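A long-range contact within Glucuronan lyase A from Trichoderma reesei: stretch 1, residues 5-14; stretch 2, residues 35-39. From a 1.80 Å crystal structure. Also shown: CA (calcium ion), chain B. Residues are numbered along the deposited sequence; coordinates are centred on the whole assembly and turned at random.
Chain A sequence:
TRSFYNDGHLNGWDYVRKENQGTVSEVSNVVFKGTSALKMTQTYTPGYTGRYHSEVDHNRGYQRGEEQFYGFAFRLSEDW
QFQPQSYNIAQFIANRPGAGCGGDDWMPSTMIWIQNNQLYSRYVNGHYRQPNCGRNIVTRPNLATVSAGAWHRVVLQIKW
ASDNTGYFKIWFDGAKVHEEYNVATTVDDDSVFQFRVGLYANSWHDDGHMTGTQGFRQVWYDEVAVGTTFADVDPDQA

Stretch 1 5-14: YNDGHLNGWD
Stretch 2, residues 35-39: TSALK

How do the two backbones meet? Stretch 1 leaves a strand at Asn 6 and runs on as loop, with a type II turn from Leu 10 to Trp 13 and a weak hydrogen bond from Trp 13 N to Leu 10 O, 3.5 Å; stretch 2 is loop through Ser 36 and strand from Ala 37. The closest register pairs Gly 8 with Ala 37, their CA atoms 3.9 Å apart. Gly 8, at phi/psi 89/48, allows this: an ideal CB would point toward stretch 2 and clash, 2.7 Å from Ser 36 O and 2.8 Å from Ala 37 CA, and those backbone angles alone call for glycine. Ala 37 (-146/176) turns its methyl away.

What holds the carbonyls of Asp 7 and Ser 36 together? Asp 7 O and Ser 36 O lie 3.3 Å apart, a spacing two acceptors tolerate because both bind the calcium ion, each at 2.4 Å. Two waters, at 2.4 and 2.5 Å, and three atoms from elsewhere in the structure complete its shell. The water at 2.5 Å also accepts a weak hydrogen bond from Ser 36 N, 3.2 Å.

Why do Ser 36 and His 9 adopt their rotamers? Ser 36 (-143/145) points toward stretch 1, and its t rotamer (chi1 -164°) brings OG within 2.7 Å of Gly 8 O, to which it donates a hydrogen bond. His 9 (-137/155) starts away from stretch 2, but chi1 -83° (m) and chi2 108° bring its ring back over Ser 36, whose CB sits 3.6 Å from the ring centroid, 28° off the normal, in a CH-pi contact. The ring is also anchored by its hydrogen bond from His 9 ND1 to Asp 7 OD1, 2.7 Å, with Asp 7 in p (chi1 68°, chi2 -17°).

How is the loop shaped to receive Leu 38? Asn 6, t with chi2 -89°, braces it: OD1 accepts from Gly 8 N at 2.9 Å and His 9 N at 3.1 Å, while ND2 donates to His 9 O at 3.0 Å. Leu 38 (-108/138), in mt (-65°, 175°), starts sideways but sends its end to this loop. Leu 38 CD2 packs 3.8 Å from His 9 C and 4.0 Å from Leu 10 CD2. Leu 10 is likewise mt, with chi1 -70° and chi2 179°. Leu 38 CD1 lies 3.6 Å from Trp 13 NE1, obliquely to an indole set by chi1 -61° (m) and chi2 103°. These apolar contacts extend the buried surface, 300 Å² over both sides, beyond the polar centre.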

# COMPACT_ATOMS: atom_id res chain seq x y z
N TYR A 5 -15.35 3.86 -2.06
CA TYR A 5 -14.86 5.19 -2.42
C TYR A 5 -14.64 5.98 -1.16
O TYR A 5 -15.52 6.00 -0.25
CB TYR A 5 -15.83 5.94 -3.36
CG TYR A 5 -15.45 7.38 -3.55
CD1 TYR A 5 -14.23 7.74 -4.18
CD2 TYR A 5 -16.29 8.42 -3.10
CE1 TYR A 5 -13.86 9.09 -4.35
CE2 TYR A 5 -15.92 9.78 -3.24
CZ TYR A 5 -14.73 10.10 -3.87
OH TYR A 5 -14.36 11.43 -4.04
N ASN A 6 -13.49 6.61 -1.04
CA ASN A 6 -13.26 7.52 0.09
C ASN A 6 -12.64 8.82 -0.38
O ASN A 6 -11.57 8.82 -1.01
CB ASN A 6 -12.37 6.88 1.16
CG ASN A 6 -12.25 7.75 2.41
OD1 ASN A 6 -11.37 8.61 2.51
ND2 ASN A 6 -13.15 7.50 3.40
N ASP A 7 -13.31 9.94 -0.07
CA ASP A 7 -12.87 11.25 -0.54
C ASP A 7 -11.92 11.97 0.42
O ASP A 7 -11.80 13.21 0.38
CB ASP A 7 -14.07 12.18 -0.77
CG ASP A 7 -14.77 12.56 0.54
OD1 ASP A 7 -14.54 11.88 1.56
OD2 ASP A 7 -15.57 13.54 0.52
N GLY A 8 -11.19 11.22 1.24
CA GLY A 8 -10.21 11.84 2.15
C GLY A 8 -10.84 12.21 3.48
O GLY A 8 -10.64 13.32 3.98
N HIS A 9 -11.58 11.26 4.06
CA HIS A 9 -12.23 11.41 5.36
C HIS A 9 -12.06 10.13 6.20
O HIS A 9 -11.90 9.01 5.67
CB HIS A 9 -13.73 11.66 5.18
CG HIS A 9 -14.09 13.09 4.91
ND1 HIS A 9 -14.51 13.54 3.68
CD2 HIS A 9 -14.07 14.18 5.72
CE1 HIS A 9 -14.75 14.84 3.74
NE2 HIS A 9 -14.48 15.25 4.97
N LEU A 10 -12.12 10.28 7.51
CA LEU A 10 -12.05 9.16 8.38
C LEU A 10 -13.25 8.25 8.17
O LEU A 10 -13.13 7.03 8.26
CB LEU A 10 -11.98 9.61 9.85
CG LEU A 10 -10.65 10.28 10.26
CD1 LEU A 10 -10.73 10.72 11.73
CD2 LEU A 10 -9.47 9.35 10.01
N ASN A 11 -14.40 8.84 7.89
CA ASN A 11 -15.60 8.01 7.73
C ASN A 11 -15.45 7.01 6.59
O ASN A 11 -15.04 7.40 5.48
CB ASN A 11 -16.83 8.86 7.49
CG ASN A 11 -18.13 8.03 7.64
OD1 ASN A 11 -18.14 6.97 8.28
ND2 ASN A 11 -19.19 8.49 7.02
N GLY A 12 -15.75 5.74 6.86
CA GLY A 12 -15.88 4.74 5.81
C GLY A 12 -14.77 3.73 5.85
O GLY A 12 -14.87 2.69 5.23
N TRP A 13 -13.69 4.05 6.56
CA TRP A 13 -12.61 3.08 6.78
C TRP A 13 -13.01 2.23 7.97
O TRP A 13 -13.60 2.75 8.93
CB TRP A 13 -11.30 3.80 7.12
CG TRP A 13 -10.86 4.69 6.02
CD1 TRP A 13 -10.97 6.05 5.96
CD2 TRP A 13 -10.22 4.29 4.80
NE1 TRP A 13 -10.44 6.52 4.78
CE2 TRP A 13 -9.99 5.44 4.04
CE3 TRP A 13 -9.82 3.04 4.28
CZ2 TRP A 13 -9.35 5.41 2.78
CZ3 TRP A 13 -9.19 3.01 3.02
CH2 TRP A 13 -8.96 4.20 2.30
N ASP A 14 -12.72 0.94 7.89
CA ASP A 14 -13.05 -0.03 8.94
C ASP A 14 -12.22 0.18 10.20
O ASP A 14 -12.71 -0.06 11.32
CB ASP A 14 -12.85 -1.44 8.39
CG ASP A 14 -13.81 -1.75 7.22
OD1 ASP A 14 -15.04 -1.58 7.42
OD2 ASP A 14 -13.37 -2.15 6.12
N THR A 35 -12.51 19.17 -0.33
CA THR A 35 -12.04 20.04 0.75
C THR A 35 -11.39 19.27 1.89
O THR A 35 -11.16 19.82 2.97
CB THR A 35 -13.22 20.87 1.34
OG1 THR A 35 -14.22 19.98 1.86
CG2 THR A 35 -13.86 21.71 0.27
N SER A 36 -11.12 17.99 1.67
CA SER A 36 -10.60 17.16 2.73
C SER A 36 -9.58 16.18 2.18
O SER A 36 -9.73 15.72 1.04
CB SER A 36 -11.74 16.37 3.35
OG SER A 36 -11.32 15.84 4.60
N ALA A 37 -8.56 15.89 2.97
CA ALA A 37 -7.68 14.74 2.69
C ALA A 37 -7.22 14.14 4.01
O ALA A 37 -7.51 14.70 5.07
CB ALA A 37 -6.51 15.17 1.84
N LEU A 38 -6.48 13.04 3.97
CA LEU A 38 -5.95 12.42 5.17
C LEU A 38 -4.48 12.66 5.26
O LEU A 38 -3.80 12.56 4.24
CB LEU A 38 -6.22 10.92 5.18
CG LEU A 38 -7.70 10.54 5.25
CD1 LEU A 38 -7.89 9.02 5.13
CD2 LEU A 38 -8.35 11.05 6.56
N LYS A 39 -3.99 12.99 6.46
CA LYS A 39 -2.55 13.15 6.71
C LYS A 39 -2.09 12.03 7.63
O LYS A 39 -2.67 11.84 8.71
CB LYS A 39 -2.26 14.51 7.35
CG LYS A 39 -0.78 14.74 7.61
CD LYS A 39 -0.50 16.13 8.18
CE LYS A 39 -1.16 16.30 9.55
NZ LYS A 39 -0.50 17.48 10.24
CA CA B . -10.68 14.85 -0.96
O HOH W 1 -12.78 15.76 0.01
O HOH W 2 -11.84 13.88 -2.83